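PDB 6K0P: alpha-1,3-glucanase, which hydrolyses alpha-1,3-glucan as a glycoside hydrolase of family 87, represented by its catalytic domain with nigerose bound. Local coordinates for residues L492-M497 against G537-T542; A180-T185 against G211-A216. The protein carries 1 engineered substitution. All coordinates share one frame; numbering follows the deposited sequence. Where two conformers were deposited one is given.

Contact 1: L492-M497 against G537-T542; sequences LMFQSM and GGASFT
Phe494 and Phe541 press their outer carbons together in the interior of the beta-helix, their side chains coming from opposite directions. Phe494 CZ lies 3.7 Å from Phe541 CZ, and Phe494 CE1 sits at the edge of the Phe541 ring, in its plane. The rings meet obliquely, centroids 5.8 Å apart and planes at 72°. Ala539 adds its methyl to the far end of the Phe494 ring, CB standing 3.8 Å from Phe494 CE2. Leu492 passes alongside Phe541 in the opposite sense, and its CD1 comes to 4.0 Å from Phe541 CE2, again at the ring edge. In both phenylalanines CG is anti to the carbonyl carbon (chi1 -65° in Phe494), which sends each ring off its strand toward the other. All four side chains are buried and apolar, so hydrophobic contact alone joins the segments. The two strands run nearly antiparallel, at 162°, with axes 9.6 Å apart, a spacing bridged by side chains and characteristic of strands on different faces of a right-handed parallel beta-helix. Val509 and Ile507 of strand 507-510 line the same core, Ile507 touching both Phe494 and Ala539. Beyond Phe541 stands Trp573, edge-to-face with it, while strand 490-496 pairs in parallel with 465-469 and 520-524, and strand 537-541 with 507-510 and 563-569.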
loop_
_atom_site.group_PDB
_atom_site.type_symbol
_atom_site.label_atom_id
_atom_site.label_comp_id
_atom_site.label_asym_id
_atom_site.label_seq_id
_atom_site.Cartn_x
_atom_site.Cartn_y
_atom_site.Cartn_z
ATOM N N LEU A 492 -4.128 16.943 -10.903
ATOM C CA LEU A 492 -3.524 17.696 -9.810
ATOM C C LEU A 492 -4.599 18.552 -9.161
ATOM O O LEU A 492 -5.360 19.229 -9.860
ATOM C CB LEU A 492 -2.403 18.598 -10.345
ATOM C CG LEU A 492 -1.355 17.904 -11.212
ATOM C CD1 LEU A 492 -0.406 18.911 -11.884
ATOM C CD2 LEU A 492 -0.575 16.905 -10.361
ATOM N N MET A 493 -4.666 18.527 -7.833
ATOM C CA MET A 493 -5.704 19.232 -7.096
ATOM C C MET A 493 -5.031 20.075 -6.018
ATOM O O MET A 493 -4.412 19.533 -5.095
ATOM C CB MET A 493 -6.679 18.226 -6.485
ATOM C CG MET A 493 -7.756 18.834 -5.607
ATOM S SD MET A 493 -8.965 17.560 -5.190
ATOM C CE MET A 493 -9.365 17.976 -3.493
ATOM N N PHE A 494 -5.142 21.400 -6.137
ATOM C CA PHE A 494 -4.522 22.334 -5.204
ATOM C C PHE A 494 -5.603 22.945 -4.319
ATOM O O PHE A 494 -6.668 23.331 -4.814
ATOM C CB PHE A 494 -3.832 23.474 -5.964
ATOM C CG PHE A 494 -2.674 23.034 -6.818
ATOM C CD1 PHE A 494 -2.885 22.525 -8.094
ATOM C CD2 PHE A 494 -1.367 23.156 -6.356
ATOM C CE1 PHE A 494 -1.814 22.125 -8.892
ATOM C CE2 PHE A 494 -0.300 22.761 -7.141
ATOM C CZ PHE A 494 -0.520 22.251 -8.413
ATOM N N GLN A 495 -5.325 23.061 -3.020
ATOM C CA GLN A 495 -6.339 23.529 -2.078
ATOM C C GLN A 495 -5.679 24.182 -0.871
ATOM O O GLN A 495 -4.657 23.693 -0.386
ATOM C CB GLN A 495 -7.200 22.344 -1.606
ATOM C CG GLN A 495 -8.295 22.684 -0.583
ATOM C CD GLN A 495 -9.038 21.442 -0.091
ATOM O OE1 GLN A 495 -8.888 20.355 -0.656
ATOM N NE2 GLN A 495 -9.834 21.598 0.964
ATOM N N SER A 496 -6.272 25.284 -0.392
ATOM C CA SER A 496 -5.839 25.963 0.831
ATOM C C SER A 496 -6.946 25.897 1.871
ATOM O O SER A 496 -8.098 26.244 1.582
ATOM C CB SER A 496 -5.520 27.444 0.572
ATOM O OG SER A 496 -4.340 27.578 -0.192
ATOM N N MET A 497 -6.588 25.474 3.080
ATOM C CA MET A 497 -7.509 25.520 4.205
ATOM C C MET A 497 -7.755 26.966 4.617
ATOM O O MET A 497 -6.810 27.740 4.806
ATOM C CB MET A 497 -6.893 24.749 5.375
ATOM C CG MET A 497 -7.632 24.874 6.694
ATOM S SD MET A 497 -6.789 23.867 7.935
ATOM C CE MET A 497 -7.637 24.348 9.437
ATOM N N GLY A 537 -1.261 31.562 -3.019
ATOM C CA GLY A 537 0.123 31.422 -3.426
ATOM C C GLY A 537 0.217 31.189 -4.917
ATOM O O GLY A 537 -0.214 32.028 -5.711
ATOM N N GLY A 538 0.763 30.055 -5.323
ATOM C CA GLY A 538 0.794 29.743 -6.739
ATOM C C GLY A 538 1.586 28.479 -6.986
ATOM O O GLY A 538 2.109 27.849 -6.060
ATOM N N ALA A 539 1.656 28.112 -8.265
ATOM C CA ALA A 539 2.446 26.964 -8.685
ATOM C C ALA A 539 2.904 27.180 -10.116
ATOM O O ALA A 539 2.211 27.824 -10.908
ATOM C CB ALA A 539 1.648 25.652 -8.592
ATOM N N SER A 540 4.071 26.631 -10.440
ATOM C CA SER A 540 4.639 26.709 -11.778
ATOM C C SER A 540 4.484 25.373 -12.488
ATOM O O SER A 540 4.574 24.311 -11.866
ATOM C CB SER A 540 6.122 27.068 -11.709
ATOM O OG SER A 540 6.308 28.321 -11.076
ATOM N N PHE A 541 4.261 25.440 -13.800
ATOM C CA PHE A 541 4.022 24.267 -14.634
ATOM C C PHE A 541 4.921 24.341 -15.856
ATOM O O PHE A 541 4.871 25.321 -16.606
ATOM C CB PHE A 541 2.552 24.194 -15.055
ATOM C CG PHE A 541 1.605 24.132 -13.890
ATOM C CD1 PHE A 541 1.264 25.282 -13.193
ATOM C CD2 PHE A 541 1.092 22.915 -13.460
ATOM C CE1 PHE A 541 0.411 25.232 -12.104
ATOM C CE2 PHE A 541 0.235 22.852 -12.378
ATOM C CZ PHE A 541 -0.106 24.009 -11.689
ATOM N N THR A 542 5.741 23.314 -16.049
ATOM C CA THR A 542 6.615 23.200 -17.209
ATOM C C THR A 542 6.356 21.840 -17.836
ATOM O O THR A 542 6.474 20.816 -17.159
ATOM C CB THR A 542 8.079 23.296 -16.781
ATOM O OG1 THR A 542 8.283 24.498 -16.033
ATOM C CG2 THR A 542 8.999 23.289 -18.000
#

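Contact 2: A180-T185 against G211-A216; sequences ANPDPT and GIYIPA
Tyr213 lays its ring against the backbone and side chain of Asn181. Tyr213 CB lies 3.7 Å from Asn181 ND2, beside the amide, whose plane is turned 25° from that of the ring. Farther out, Tyr213 CD2 is 3.6 Å from Asn181 CB, which makes a CH-pi contact over the face, 3.9 Å from the ring centroid. On the other flank Tyr213 CD1 meets Pro182 CD at 3.9 Å. Asn181 CA stands over the middle of the ring, and Asn181 N is 3.3 Å from Tyr213 CZ. CG of Tyr213 is anti to the backbone N (chi1 172°), a setting that lays the ring along the incoming loop, with Pro215 N over the opposite face near the rim. This loop leads from strand 165-173 of the N-terminal beta-sandwich to strand 187-189, which pairs in parallel with 211-214 at the start of the beta-helix. At the tip, Tyr213 OH lies 3.4 Å from Ala180 CA and hydrogen-bonds to Gln179 O. A leucine at Tyr213 would probably leave Gln179 O without this donor and strip Asn181 of the flat surface beneath it. Asn181 OD1 accepts from Asp183 N at 3.0 Å, above the carbonyl plane, in an Asx turn, while its ND2 binds Tyr187 O; a second Asx turn follows, where Asp183 OD1 takes both Thr185 N and Thr185 OG1 from one face of its carboxylate.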
loop_
_atom_site.group_PDB
_atom_site.type_symbol
_atom_site.label_atom_id
_atom_site.label_comp_id
_atom_site.label_asym_id
_atom_site.label_seq_id
_atom_site.Cartn_x
_atom_site.Cartn_y
_atom_site.Cartn_z
ATOM N N ALA A 180 19.360 -22.352 3.855
ATOM C CA ALA A 180 19.703 -23.032 5.095
ATOM C C ALA A 180 20.252 -22.050 6.129
ATOM O O ALA A 180 20.523 -20.884 5.843
ATOM C CB ALA A 180 20.776 -24.080 4.817
ATOM N N ASN A 181 20.449 -22.547 7.341
ATOM C CA ASN A 181 21.116 -21.763 8.368
ATOM C C ASN A 181 22.461 -21.285 7.820
ATOM O O ASN A 181 23.268 -22.115 7.380
ATOM C CB ASN A 181 21.330 -22.646 9.599
ATOM C CG ASN A 181 21.838 -21.866 10.803
ATOM O OD1 ASN A 181 22.526 -20.861 10.652
ATOM N ND2 ASN A 181 21.482 -22.319 12.006
ATOM N N PRO A 182 22.729 -19.979 7.805
ATOM C CA PRO A 182 24.003 -19.512 7.234
ATOM C C PRO A 182 25.215 -20.084 7.943
ATOM O O PRO A 182 26.255 -20.305 7.307
ATOM C CB PRO A 182 23.925 -17.986 7.393
ATOM C CG PRO A 182 22.463 -17.687 7.550
ATOM C CD PRO A 182 21.873 -18.870 8.257
ATOM N N ASP A 183 25.114 -20.326 9.248
ATOM C CA ASP A 183 26.204 -20.935 10.002
ATOM C C ASP A 183 25.653 -21.406 11.338
ATOM O O ASP A 183 25.387 -20.593 12.236
ATOM C CB ASP A 183 27.375 -19.974 10.218
ATOM C CG ASP A 183 28.585 -20.662 10.849
ATOM O OD1 ASP A 183 28.415 -21.679 11.546
ATOM O OD2 ASP A 183 29.714 -20.173 10.645
ATOM N N PRO A 184 25.469 -22.715 11.497
ATOM C CA PRO A 184 24.912 -23.250 12.744
ATOM C C PRO A 184 25.684 -22.872 14.000
ATOM O O PRO A 184 25.094 -22.883 15.087
ATOM C CB PRO A 184 24.938 -24.768 12.502
ATOM C CG PRO A 184 24.862 -24.907 11.007
ATOM C CD PRO A 184 25.574 -23.728 10.432
ATOM N N THR A 185 26.972 -22.539 13.896
ATOM C CA THR A 185 27.716 -22.135 15.088
ATOM C C THR A 185 27.522 -20.669 15.441
ATOM O O THR A 185 27.941 -20.250 16.527
ATOM C CB THR A 185 29.212 -22.429 14.939
ATOM O OG1 THR A 185 29.793 -21.502 14.014
ATOM C CG2 THR A 185 29.430 -23.876 14.465
ATOM N N GLY A 211 22.978 -14.242 15.905
ATOM C CA GLY A 211 21.530 -14.115 15.910
ATOM C C GLY A 211 20.872 -15.472 15.930
ATOM O O GLY A 211 21.410 -16.436 16.496
ATOM N N ILE A 212 19.692 -15.535 15.314
ATOM C CA ILE A 212 18.921 -16.766 15.234
ATOM C C ILE A 212 18.549 -17.043 13.789
ATOM O O ILE A 212 18.474 -16.132 12.955
ATOM C CB ILE A 212 17.658 -16.753 16.125
ATOM C CG1 ILE A 212 16.618 -15.753 15.604
ATOM C CG2 ILE A 212 18.031 -16.469 17.574
ATOM C CD1 ILE A 212 15.228 -15.918 16.254
ATOM N N TYR A 213 18.335 -18.321 13.499
ATOM C CA TYR A 213 17.844 -18.781 12.211
ATOM C C TYR A 213 16.493 -19.435 12.434
ATOM O O TYR A 213 16.339 -20.262 13.342
ATOM C CB TYR A 213 18.811 -19.803 11.607
ATOM C CG TYR A 213 18.286 -20.485 10.367
ATOM C CD1 TYR A 213 18.151 -19.790 9.165
ATOM C CD2 TYR A 213 17.927 -21.832 10.393
ATOM C CE1 TYR A 213 17.671 -20.426 8.024
ATOM C CE2 TYR A 213 17.463 -22.471 9.255
ATOM C CZ TYR A 213 17.334 -21.766 8.082
ATOM O OH TYR A 213 16.870 -22.426 6.965
ATOM N N ILE A 214 15.517 -19.061 11.613
ATOM C CA ILE A 214 14.178 -19.627 11.700
ATOM C C ILE A 214 13.945 -20.462 10.446
ATOM O O ILE A 214 13.834 -19.906 9.341
ATOM C CB ILE A 214 13.102 -18.550 11.873
ATOM C CG1 ILE A 214 13.511 -17.566 12.971
ATOM C CG2 ILE A 214 11.767 -19.199 12.217
ATOM C CD1 ILE A 214 12.467 -16.469 13.273
ATOM N N PRO A 215 13.888 -21.783 10.560
ATOM C CA PRO A 215 13.833 -22.642 9.374
ATOM C C PRO A 215 12.504 -22.518 8.647
ATOM O O PRO A 215 11.554 -21.876 9.103
ATOM C CB PRO A 215 13.978 -24.058 9.945
ATOM C CG PRO A 215 14.448 -23.895 11.343
ATOM C CD PRO A 215 13.979 -22.547 11.814
ATOM N N ALA A 216 12.442 -23.179 7.494
ATOM C CA ALA A 216 11.169 -23.334 6.804
ATOM C C ALA A 216 10.151 -23.951 7.752
ATOM O O ALA A 216 10.478 -24.837 8.553
ATOM C CB ALA A 216 11.360 -24.244 5.588
#

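Overall arrangement
Contacts 1 and 2 mark two distant regions of the same beta-helix, on opposite sides of the chain's centre, with centres 53 Å apart and nearest atoms about 43 Å apart. Contact 2 closes along the chain before contact 1 opens: contact 2 fastens the linker to an early strand, and contact 1 fills the core between late coils. Two glycan pockets lie on the beta-helix, one with Arg280 and Tyr422, the other with Tyr418 and Glu529; a third joins the N-terminal domain to early coils. The side chain of Phe494 is about 12 Å from a bound glucose, and its neighbour Gln495 hydrogen-bonds to a glucose O6. Contact 2 contributes no residue to the glycan pockets.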